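Side-chain contact in PUM-HD domain-containing protein (Caenorhabditis elegans, PDB 7CGF), which binds PBE RNA through its Pumilio homology domain and probably recognises the 3'-untranslated regions of messenger RNAs: residues K161-V166 with Q172-T177. The protein carries 2 engineered substitutions. Residues are numbered along the deposited sequence; the frame is centred on the assembly and turned at random.
Sequences KAIEKV and QFIVDT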
loop_
_atom_site.group_PDB
_atom_site.type_symbol
_atom_site.label_atom_id
_atom_site.label_comp_id
_atom_site.label_asym_id
_atom_site.label_seq_id
_atom_site.Cartn_x
_atom_site.Cartn_y
_atom_site.Cartn_z
ATOM N N LYS A 161 2.284 2.133 -7.677
ATOM C CA LYS A 161 1.419 2.195 -8.851
ATOM C C LYS A 161 1.990 1.362 -9.988
ATOM O O LYS A 161 1.246 0.669 -10.694
ATOM C CB LYS A 161 1.230 3.650 -9.297
ATOM C CG LYS A 161 0.207 3.840 -10.426
ATOM C CD LYS A 161 -1.187 3.404 -9.988
ATOM C CE LYS A 161 -1.963 4.523 -9.313
ATOM N NZ LYS A 161 -3.356 4.089 -8.981
ATOM N N ALA A 162 3.313 1.414 -10.184
ATOM C CA ALA A 162 3.933 0.593 -11.224
ATOM C C ALA A 162 3.662 -0.890 -10.990
ATOM O O ALA A 162 3.322 -1.632 -11.924
ATOM C CB ALA A 162 5.436 0.853 -11.272
ATOM N N ILE A 163 3.850 -1.351 -9.750
ATOM C CA ILE A 163 3.622 -2.761 -9.434
ATOM C C ILE A 163 2.166 -3.134 -9.645
ATOM O O ILE A 163 1.855 -4.256 -10.074
ATOM C CB ILE A 163 4.092 -3.054 -7.990
ATOM C CG1 ILE A 163 5.611 -2.906 -7.901
ATOM C CG2 ILE A 163 3.676 -4.461 -7.538
ATOM C CD1 ILE A 163 6.122 -2.721 -6.461
ATOM N N GLU A 164 1.251 -2.205 -9.361
ATOM C CA GLU A 164 -0.174 -2.479 -9.513
ATOM C C GLU A 164 -0.590 -2.583 -10.981
ATOM O O GLU A 164 -1.453 -3.401 -11.322
ATOM C CB GLU A 164 -0.977 -1.380 -8.819
ATOM C CG GLU A 164 -0.918 -1.442 -7.305
ATOM C CD GLU A 164 -1.388 -0.144 -6.657
ATOM O OE1 GLU A 164 -1.794 0.792 -7.397
ATOM O OE2 GLU A 164 -1.335 -0.064 -5.412
ATOM N N LYS A 165 -0.002 -1.764 -11.860
ATOM C CA LYS A 165 -0.570 -1.509 -13.185
ATOM C C LYS A 165 0.267 -2.029 -14.343
ATOM O O LYS A 165 -0.186 -1.955 -15.491
ATOM C CB LYS A 165 -0.784 0.002 -13.391
ATOM C CG LYS A 165 -1.716 0.634 -12.407
ATOM C CD LYS A 165 -3.126 0.107 -12.534
ATOM C CE LYS A 165 -3.704 0.394 -13.915
ATOM N NZ LYS A 165 -5.197 0.335 -13.893
ATOM N N VAL A 166 1.469 -2.530 -14.096
ATOM C CA VAL A 166 2.359 -2.969 -15.163
ATOM C C VAL A 166 2.576 -4.472 -15.036
ATOM O O VAL A 166 2.695 -5.004 -13.925
ATOM C CB VAL A 166 3.697 -2.211 -15.118
ATOM C CG1 VAL A 166 4.582 -2.610 -16.278
ATOM C CG2 VAL A 166 3.446 -0.699 -15.132
ATOM N N GLN A 172 10.472 -6.547 -12.931
ATOM C CA GLN A 172 11.570 -7.358 -12.412
ATOM C C GLN A 172 12.691 -6.492 -11.841
ATOM O O GLN A 172 13.295 -6.861 -10.829
ATOM C CB GLN A 172 12.111 -8.275 -13.514
ATOM C CG GLN A 172 13.152 -9.263 -13.008
ATOM C CD GLN A 172 12.597 -10.226 -11.994
ATOM O OE1 GLN A 172 11.533 -10.819 -12.185
ATOM N NE2 GLN A 172 13.319 -10.397 -10.896
ATOM N N PHE A 173 12.951 -5.320 -12.437
ATOM C CA PHE A 173 14.021 -4.468 -11.929
ATOM C C PHE A 173 13.726 -3.974 -10.521
ATOM O O PHE A 173 14.660 -3.677 -9.762
ATOM C CB PHE A 173 14.287 -3.294 -12.881
ATOM C CG PHE A 173 13.304 -2.153 -12.763
ATOM C CD1 PHE A 173 12.113 -2.163 -13.485
ATOM C CD2 PHE A 173 13.590 -1.061 -11.967
ATOM C CE1 PHE A 173 11.214 -1.109 -13.378
ATOM C CE2 PHE A 173 12.693 0.010 -11.859
ATOM C CZ PHE A 173 11.511 -0.018 -12.570
ATOM N N ILE A 174 12.442 -3.883 -10.150
ATOM C CA ILE A 174 12.078 -3.515 -8.782
ATOM C C ILE A 174 12.297 -4.688 -7.835
ATOM O O ILE A 174 12.810 -4.521 -6.723
ATOM C CB ILE A 174 10.614 -3.021 -8.731
ATOM C CG1 ILE A 174 10.435 -1.783 -9.611
ATOM C CG2 ILE A 174 10.167 -2.800 -7.265
ATOM C CD1 ILE A 174 8.950 -1.398 -9.847
ATOM N N VAL A 175 11.921 -5.892 -8.266
ATOM C CA VAL A 175 12.180 -7.090 -7.473
ATOM C C VAL A 175 13.681 -7.262 -7.255
ATOM O O VAL A 175 14.127 -7.538 -6.137
ATOM C CB VAL A 175 11.549 -8.315 -8.164
ATOM C CG1 VAL A 175 11.897 -9.595 -7.420
ATOM C CG2 VAL A 175 10.018 -8.158 -8.240
ATOM N N ASP A 176 14.484 -7.077 -8.310
ATOM C CA ASP A 176 15.939 -7.205 -8.176
ATOM C C ASP A 176 16.528 -6.117 -7.288
ATOM O O ASP A 176 17.637 -6.285 -6.761
ATOM C CB ASP A 176 16.632 -7.161 -9.548
ATOM C CG ASP A 176 16.278 -8.357 -10.440
ATOM O OD1 ASP A 176 15.743 -9.358 -9.929
ATOM O OD2 ASP A 176 16.553 -8.289 -11.661
ATOM N N THR A 177 15.831 -4.981 -7.148
ATOM C CA THR A 177 16.271 -3.979 -6.179
ATOM C C THR A 177 15.974 -4.430 -4.753
ATOM O O THR A 177 16.827 -4.295 -3.869
ATOM C CB THR A 177 15.602 -2.636 -6.464
ATOM O OG1 THR A 177 15.892 -2.237 -7.793
ATOM C CG2 THR A 177 16.154 -1.553 -5.504
#
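Ile174 reaches from helix 172-178 to the end of helix 155-165 and touches Ile163 and Ala162. The two isoleucines make the closer part of the contact. Their side chains run at a slant to each other and meet twice: Ile163 CD1 lies 4.1 Å from Ile174 CG2, and Ile163 CG1 lies 4.1 Å from Ile174 CD1. In Ile174, CG1 sits opposite the carbonyl carbon (chi1 -61°), and chi2, near 168°, extends CD1 toward the other helix. CD1 also approaches Ala162 CB, more loosely, at 4.4 Å. Ile174 CG1 lies over the rim of one face of the Phe173 ring. Leu139 of helix 132-142 touches both Ala162 and Phe173, and Ile163 also meets helix 194-204.

The polar groups lie away from this apolar centre. Gln172 NE2 donates a 2.8 Å hydrogen bond to Asp176 OD1 on the exposed side of its helix, arriving from above the carboxylate plane. On the other helix, partly exposed Lys161 forms a salt bridge with Glu128.

The contact joins consecutive helices of the Pumilio array across a short loop. With no hydrogen bond or salt bridge between the segments, their direct contact rests on buried aliphatic packing. Methyl and methylene shape, not a directional bond, sets their spacing here.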